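Local coordinates for capsid protein (Macrobrachium rosenbergii nodavirus, PDB 5YKX) that forms the shell of the virus particle, its P-domain probably building the dimeric protrusions on the capsid surface, at the interface of chains A and B. Numbering follows the deposited sequence. Chains: chain A/B, Capsid protein.

Two neighbouring patches of one two-fold interface illustrate how beta-rich domains can pair: a polar strand edge beside an apolar core. Contact 1 and contact 2 have centres of their C-alpha atoms about 13 Å apart, and each recurs with the chains exchanged. They draw on the same elements, strands 10-18, 41-51 and 114-121, and residue 13 serves in both. Contact 1 adds strand 79-84, whose backbone pairs with strand 41-51 of the partner; contact 2 lies at the two-fold itself. Backbone pairing and charge would set the register, while the apolar centre supplies close packing, consistent with a dimeric capsid protrusion.

Contact 1: the interface of chains A and B. Residues chain A 81-85; chain B 13, 47-49, 116.
Two backbone hydrogen bonds join the chains here as an antiparallel beta pair. A:Cys82 N gives a nearly straight bond to B:Met48 O (2.8 Å, 174° at the hydrogen). B:Met48 N, of a selenomethionine, returns one to A:Cys82 O at 2.9 Å; in both the donor stands above the carbonyl plane.

Beside this pair, A:Asp83 reaches across with its CG anti to the backbone N (chi1 -163°). Its OD1 makes a salt bridge to B:Arg116 NH2 at 2.9 Å, meeting the edge of the guanidinium in its plane; the N-H points elsewhere, so charge rather than a hydrogen bond carries this pair. The carboxylate lies alongside the ring of B:Tyr47, the planes 17° apart. Its other oxygen, OD2, receives A:Lys81 NZ on the anti lone pair at 2.6 Å. That ammonium also forms a longer, weak salt bridge to B:Asp49 OD2, and with water 2, which touches both carboxylates, may ease the repulsion between them.

A second-shell bond positions the arginine: its chain bends at chi3, and NH1 bonds in plane to the carbonyl B:Ala13 O at 2.9 Å. The NH2 end lies over the rim of the B:Tyr47 ring. Further links cross between the chains. B:Arg116 NE holds water 1, shared with A:Gly84 O; B:Ala13 CB sits over the centre of the A:Tyr85 ring, 3.7 Å from its centroid, and water 3 links A:Tyr85 OH to B:Ala13 N.

In the fold, strand 79-84 of chain A thus runs along strand 41-51 of chain B, with strands 114-121 and 10-18 of chain B supplying the flanking groups.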
ATOM      1  N   LYS A  81       2.170  -2.388 -11.787  1.00 18.29           N
ATOM      2  CA  LYS A  81       1.154  -2.852 -10.871  1.00 21.94           C
ATOM      3  C   LYS A  81       1.782  -3.019  -9.494  1.00 20.22           C
ATOM      4  O   LYS A  81       2.787  -3.713  -9.326  1.00 15.92           O
ATOM      5  CB  LYS A  81       0.588  -4.181 -11.343  1.00 25.67           C
ATOM      6  CG  LYS A  81      -0.732  -4.548 -10.779  1.00 34.66           C
ATOM      7  CD  LYS A  81      -1.876  -4.225 -11.750  1.00 42.26           C
ATOM      8  CE  LYS A  81      -3.153  -4.994 -11.409  1.00 46.14           C
ATOM      9  NZ  LYS A  81      -4.172  -4.123 -10.729  1.00 43.20           N
ATOM     10  N   CYS A  82       1.143  -2.378  -8.530  1.00 18.92           N
ATOM     11  CA  CYS A  82       1.447  -2.508  -7.104  1.00 17.78           C
ATOM     12  C   CYS A  82       0.143  -2.353  -6.394  1.00 15.99           C
ATOM     13  O   CYS A  82      -0.248  -1.236  -5.993  1.00 17.12           O
ATOM     14  CB  CYS A  82       2.447  -1.389  -6.693  1.00 19.36           C
ATOM     15  SG  CYS A  82       3.018  -1.497  -4.958  1.00 24.87           S
ATOM     16  N   ASP A  83      -0.654  -3.414  -6.371  1.00 15.73           N
ATOM     17  CA  ASP A  83      -2.059  -3.260  -6.167  1.00 17.55           C
ATOM     18  C   ASP A  83      -2.602  -4.380  -5.301  1.00 17.37           C
ATOM     19  O   ASP A  83      -2.041  -5.501  -5.205  1.00 19.52           O
ATOM     20  CB  ASP A  83      -2.731  -3.268  -7.545  1.00 18.71           C
ATOM     21  CG  ASP A  83      -4.182  -2.713  -7.550  1.00 28.43           C
ATOM     22  OD1 ASP A  83      -4.710  -2.202  -6.517  1.00 22.69           O
ATOM     23  OD2 ASP A  83      -4.763  -2.735  -8.662  1.00 28.51           O
ATOM     24  N   GLY A  84      -3.759  -4.110  -4.730  1.00 19.31           N
ATOM     25  CA  GLY A  84      -4.503  -5.081  -3.928  1.00 18.17           C
ATOM     26  C   GLY A  84      -4.138  -5.049  -2.441  1.00 17.25           C
ATOM     27  O   GLY A  84      -3.463  -4.143  -1.913  1.00 17.24           O
ATOM     28  N   TYR A  85      -4.648  -6.036  -1.693  1.00 18.29           N
ATOM     29  CA  TYR A  85      -4.419  -6.081  -0.289  1.00 17.99           C
ATOM     30  C   TYR A  85      -4.877  -7.443   0.188  1.00 19.24           C
ATOM     31  O   TYR A  85      -5.673  -8.087  -0.502  1.00 17.11           O
ATOM     32  CB  TYR A  85      -5.084  -4.929   0.502  1.00 18.31           C
ATOM     33  CG  TYR A  85      -6.594  -4.981   0.374  1.00 18.47           C
ATOM     34  CD1 TYR A  85      -7.259  -4.221  -0.607  1.00 21.06           C
ATOM     35  CD2 TYR A  85      -7.341  -5.833   1.160  1.00 24.84           C
ATOM     36  CE1 TYR A  85      -8.644  -4.248  -0.753  1.00 22.70           C
ATOM     37  CE2 TYR A  85      -8.712  -5.908   0.989  1.00 25.98           C
ATOM     38  CZ  TYR A  85      -9.337  -5.097   0.020  1.00 28.65           C
ATOM     39  OH  TYR A  85     -10.695  -5.140  -0.109  1.00 32.64           O
TER
ATOM     40  N   ALA B  13     -10.671  -1.471   3.089  1.00 21.20           N
ATOM     41  CA  ALA B  13      -9.544  -0.987   2.255  1.00 22.57           C
ATOM     42  C   ALA B  13      -9.990  -0.769   0.808  1.00 23.95           C
ATOM     43  O   ALA B  13      -9.166  -0.637  -0.083  1.00 20.89           O
ATOM     44  CB  ALA B  13      -8.401  -1.995   2.314  1.00 21.93           C
ATOM     45  N   TYR B  47      -0.997   3.114  -4.063  1.00 16.34           N
ATOM     46  CA  TYR B  47      -0.967   1.838  -4.884  1.00 17.57           C
ATOM     47  C   TYR B  47      -0.706   2.324  -6.311  1.00 17.89           C
ATOM     48  O   TYR B  47      -0.657   3.529  -6.588  1.00 18.10           O
ATOM     49  CB  TYR B  47      -2.243   1.019  -4.724  1.00 17.51           C
ATOM     50  CG  TYR B  47      -3.450   1.466  -5.510  1.00 18.08           C
ATOM     51  CD1 TYR B  47      -3.685   0.961  -6.784  1.00 18.17           C
ATOM     52  CD2 TYR B  47      -4.326   2.400  -5.018  1.00 17.96           C
ATOM     53  CE1 TYR B  47      -4.806   1.345  -7.528  1.00 19.84           C
ATOM     54  CE2 TYR B  47      -5.446   2.809  -5.744  1.00 17.59           C
ATOM     55  CZ  TYR B  47      -5.675   2.299  -6.996  1.00 20.23           C
ATOM     56  OH  TYR B  47      -6.735   2.688  -7.733  1.00 23.53           O
HETATM   57  N   MSE B  48      -0.465   1.387  -7.200  1.00 16.28           N
HETATM   58  CA  MSE B  48      -0.250   1.695  -8.569  1.00 16.90           C
HETATM   59  C   MSE B  48      -0.883   0.692  -9.494  1.00 18.84           C
HETATM   60  O   MSE B  48      -0.775  -0.550  -9.308  1.00 18.58           O
HETATM   61  CB  MSE B  48       1.298   1.829  -8.746  1.00 17.05           C
HETATM   62  CG  MSE B  48       1.649   2.429 -10.096  1.00 20.67           C
HETATM   63 SE   MSE B  48       3.540   3.117 -10.116  1.00 25.37          SE
HETATM   64  CE  MSE B  48       3.411   4.645  -8.845  1.00 25.12           C
ATOM     65  N   ASP B  49      -1.576   1.260 -10.469  1.00 20.03           N
ATOM     66  CA  ASP B  49      -2.039   0.516 -11.659  1.00 19.65           C
ATOM     67  C   ASP B  49      -2.040   1.467 -12.799  1.00 18.09           C
ATOM     68  O   ASP B  49      -3.020   2.195 -13.013  1.00 18.37           O
ATOM     69  CB  ASP B  49      -3.416  -0.082 -11.400  1.00 21.47           C
ATOM     70  CG  ASP B  49      -3.916  -0.896 -12.630  1.00 26.69           C
ATOM     71  OD1 ASP B  49      -3.182  -1.075 -13.639  1.00 22.10           O
ATOM     72  OD2 ASP B  49      -5.032  -1.324 -12.566  1.00 31.42           O
ATOM     73  N   ARG B 116      -5.198   4.551  -1.695  1.00 15.55           N
ATOM     74  CA  ARG B 116      -6.079   3.626  -1.095  1.00 18.17           C
ATOM     75  C   ARG B 116      -6.206   4.060   0.382  1.00 19.57           C
ATOM     76  O   ARG B 116      -5.213   4.231   1.040  1.00 18.79           O
ATOM     77  CB  ARG B 116      -5.562   2.181  -1.179  1.00 18.95           C
ATOM     78  CG  ARG B 116      -6.437   1.159  -0.462  1.00 20.99           C
ATOM     79  CD  ARG B 116      -5.919  -0.274  -0.577  1.00 21.35           C
ATOM     80  NE  ARG B 116      -5.631  -0.650  -1.931  1.00 20.30           N
ATOM     81  CZ  ARG B 116      -6.489  -1.030  -2.852  1.00 22.60           C
ATOM     82  NH1 ARG B 116      -7.756  -1.123  -2.590  1.00 23.75           N
ATOM     83  NH2 ARG B 116      -6.041  -1.262  -4.076  1.00 25.00           N
TER
HETATM   84  O   HOH W   1      -3.004  -1.509  -2.843  1.00 18.28           O
HETATM   85  O   HOH W   2      -6.490  -1.302 -10.047  1.00 33.34           O
HETATM   86  O   HOH W   3     -11.990  -4.094   2.318  1.00 35.18           O

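Contact 2: the interface of chains A and B. Residues chain A 11, 13, 43, 45, 118; chain B 42-43, 45, 87, 118.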
ATOM      1  N   TYR A  11      -2.329   3.192  14.225  1.00 24.89           N
ATOM      2  CA  TYR A  11      -1.915   2.154  13.299  1.00 25.42           C
ATOM      3  C   TYR A  11      -0.426   1.993  13.455  1.00 27.70           C
ATOM      4  O   TYR A  11       0.275   2.966  13.566  1.00 30.39           O
ATOM      5  CB  TYR A  11      -2.281   2.557  11.894  1.00 25.90           C
ATOM      6  CG  TYR A  11      -3.752   2.613  11.649  1.00 23.20           C
ATOM      7  CD1 TYR A  11      -4.489   1.483  11.342  1.00 23.38           C
ATOM      8  CD2 TYR A  11      -4.403   3.838  11.651  1.00 23.58           C
ATOM      9  CE1 TYR A  11      -5.845   1.574  11.091  1.00 23.84           C
ATOM     10  CE2 TYR A  11      -5.768   3.934  11.425  1.00 21.61           C
ATOM     11  CZ  TYR A  11      -6.487   2.824  11.154  1.00 21.31           C
ATOM     12  OH  TYR A  11      -7.817   2.943  10.838  1.00 21.05           O
ATOM     13  N   ALA A  13       2.396   0.828  10.836  1.00 21.87           N
ATOM     14  CA  ALA A  13       2.620   0.513   9.406  1.00 24.52           C
ATOM     15  C   ALA A  13       4.091   0.468   9.056  1.00 23.49           C
ATOM     16  O   ALA A  13       4.467   0.523   7.882  1.00 21.76           O
ATOM     17  CB  ALA A  13       1.863   1.545   8.565  1.00 26.91           C
ATOM     18  N   ILE A  43      -3.673  -6.150   7.924  1.00 19.00           N
ATOM     19  CA  ILE A  43      -3.859  -6.011   6.496  1.00 18.99           C
ATOM     20  C   ILE A  43      -2.475  -5.789   5.918  1.00 18.55           C
ATOM     21  O   ILE A  43      -1.685  -4.929   6.423  1.00 19.31           O
ATOM     22  CB  ILE A  43      -4.898  -4.907   6.130  1.00 19.59           C
ATOM     23  CG1 ILE A  43      -5.080  -4.818   4.593  1.00 22.56           C
ATOM     24  CG2 ILE A  43      -4.503  -3.573   6.720  1.00 19.96           C
ATOM     25  CD1 ILE A  43      -6.251  -3.935   4.197  1.00 26.24           C
ATOM     26  N   VAL A  45      -0.319  -4.809   2.565  1.00 19.53           N
ATOM     27  CA  VAL A  45      -0.411  -4.110   1.270  1.00 19.62           C
ATOM     28  C   VAL A  45       0.928  -4.176   0.545  1.00 20.61           C
ATOM     29  O   VAL A  45       1.976  -4.281   1.203  1.00 18.80           O
ATOM     30  CB  VAL A  45      -0.832  -2.664   1.435  1.00 18.13           C
ATOM     31  CG1 VAL A  45      -2.212  -2.631   2.112  1.00 19.94           C
ATOM     32  CG2 VAL A  45       0.196  -1.854   2.196  1.00 21.12           C
ATOM     33  N   ILE A 118       0.178  -3.682   8.106  1.00 21.24           N
ATOM     34  CA  ILE A 118      -0.527  -2.691   8.900  1.00 21.20           C
ATOM     35  C   ILE A 118      -1.306  -3.381   9.985  1.00 19.69           C
ATOM     36  O   ILE A 118      -2.010  -4.336   9.747  1.00 18.78           O
ATOM     37  CB  ILE A 118      -1.474  -1.880   8.010  1.00 21.26           C
ATOM     38  CG1 ILE A 118      -0.598  -1.136   7.000  1.00 24.19           C
ATOM     39  CG2 ILE A 118      -2.232  -0.834   8.797  1.00 22.10           C
ATOM     40  CD1 ILE A 118      -1.348  -0.469   5.919  1.00 27.68           C
TER
ATOM     41  N   PHE B  42      -7.535   6.816  10.168  1.00 23.73           N
ATOM     42  CA  PHE B  42      -7.308   6.140   8.908  1.00 20.87           C
ATOM     43  C   PHE B  42      -5.797   6.064   8.632  1.00 21.81           C
ATOM     44  O   PHE B  42      -4.984   6.771   9.205  1.00 21.33           O
ATOM     45  CB  PHE B  42      -7.880   6.935   7.764  1.00 22.94           C
ATOM     46  CG  PHE B  42      -9.320   7.164   7.840  1.00 22.41           C
ATOM     47  CD1 PHE B  42     -10.195   6.304   7.273  1.00 23.47           C
ATOM     48  CD2 PHE B  42      -9.798   8.273   8.551  1.00 21.91           C
ATOM     49  CE1 PHE B  42     -11.548   6.493   7.378  1.00 28.82           C
ATOM     50  CE2 PHE B  42     -11.149   8.463   8.618  1.00 23.70           C
ATOM     51  CZ  PHE B  42     -12.006   7.599   8.042  1.00 24.48           C
ATOM     52  N   ILE B  43      -5.459   5.244   7.660  1.00 21.67           N
ATOM     53  CA  ILE B  43      -4.130   5.312   7.051  1.00 20.40           C
ATOM     54  C   ILE B  43      -4.295   5.291   5.573  1.00 18.92           C
ATOM     55  O   ILE B  43      -5.053   4.447   5.054  1.00 19.01           O
ATOM     56  CB  ILE B  43      -3.246   4.213   7.579  1.00 23.26           C
ATOM     57  CG1 ILE B  43      -1.829   4.309   6.994  1.00 25.21           C
ATOM     58  CG2 ILE B  43      -3.846   2.844   7.418  1.00 26.07           C
ATOM     59  CD1 ILE B  43      -0.903   3.431   7.805  1.00 25.35           C
ATOM     60  N   VAL B  45      -2.420   4.810   1.934  1.00 18.74           N
ATOM     61  CA  VAL B  45      -1.262   4.211   1.328  1.00 17.50           C
ATOM     62  C   VAL B  45      -1.342   4.389  -0.192  1.00 17.83           C
ATOM     63  O   VAL B  45      -2.437   4.479  -0.767  1.00 17.30           O
ATOM     64  CB  VAL B  45      -1.096   2.716   1.689  1.00 20.57           C
ATOM     65  CG1 VAL B  45      -0.948   2.489   3.184  1.00 20.67           C
ATOM     66  CG2 VAL B  45      -2.259   1.902   1.149  1.00 22.26           C
ATOM     67  N   SER B  87      -0.731   8.345   8.296  1.00 20.75           N
ATOM     68  CA  SER B  87      -1.679   7.998   9.323  1.00 21.03           C
ATOM     69  C   SER B  87      -2.287   9.297   9.845  1.00 21.21           C
ATOM     70  O   SER B  87      -1.505  10.196  10.202  1.00 21.96           O
ATOM     71  CB  SER B  87      -0.929   7.281  10.464  1.00 25.41           C
ATOM     72  OG  SER B  87      -1.950   6.894  11.338  1.00 33.48           O
ATOM     73  N   ILE B 118      -7.400   3.100   4.206  1.00 20.38           N
ATOM     74  CA  ILE B 118      -7.711   1.942   5.005  1.00 20.83           C
ATOM     75  C   ILE B 118      -8.282   2.430   6.357  1.00 20.61           C
ATOM     76  O   ILE B 118      -7.743   3.345   6.960  1.00 20.76           O
ATOM     77  CB  ILE B 118      -6.461   1.177   5.287  1.00 22.08           C
ATOM     78  CG1 ILE B 118      -5.945   0.599   3.963  1.00 24.40           C
ATOM     79  CG2 ILE B 118      -6.672   0.093   6.365  1.00 24.24           C
ATOM     80  CD1 ILE B 118      -4.544   0.123   4.073  1.00 27.42           C
TER
HETATM   81  O   HOH W   4      -1.782   5.831  13.804  1.00 51.11           O
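The apolar centre of a two-fold beta-sheet interface is built here from strands 10-18, 41-51 and 114-121, an instance of a symmetric core made by a residue meeting its own copy. A:Ile118 and B:Ile118 come tip to tip, their CD1 methyls 3.7 Å apart. Each has CG1 anti to the carbonyl carbon (chi1 -63° in A), with an extended chi2 that carries CD1 to the partner. The same methyls also meet the valines end on: A:Ile118 CD1 lies 4.0 Å from B:Val45 CG1, and B:Ile118 CD1 faces A:Val45 CG1 in the two-fold-related contact.

To one side, B:Ile43 has CG1 anti to its backbone N (chi1 -178°) and divides its branches between two partners. Its CD1 presses on A:Ala13 CB at 3.4 Å, a tight carbon contact, whereas CG2 sits over the centre of the A:Tyr11 ring, 4.1 Å above its plane. The tyrosine meets the B:Phe42 backbone through CE2, which is 3.5 Å from B:Phe42 C.

Polar linkage comes through solvent at the margin. A:Tyr11 N bonds almost straight to water 4 at 2.7 Å, and the same water lies 2.7 Å from the hydroxyl B:Ser87 OG.

Within the fold, strands 41-51 and 114-121 of both chains face each other at the two-fold, while strand 10-18 of chain A reaches out toward strand 86-89 of chain B.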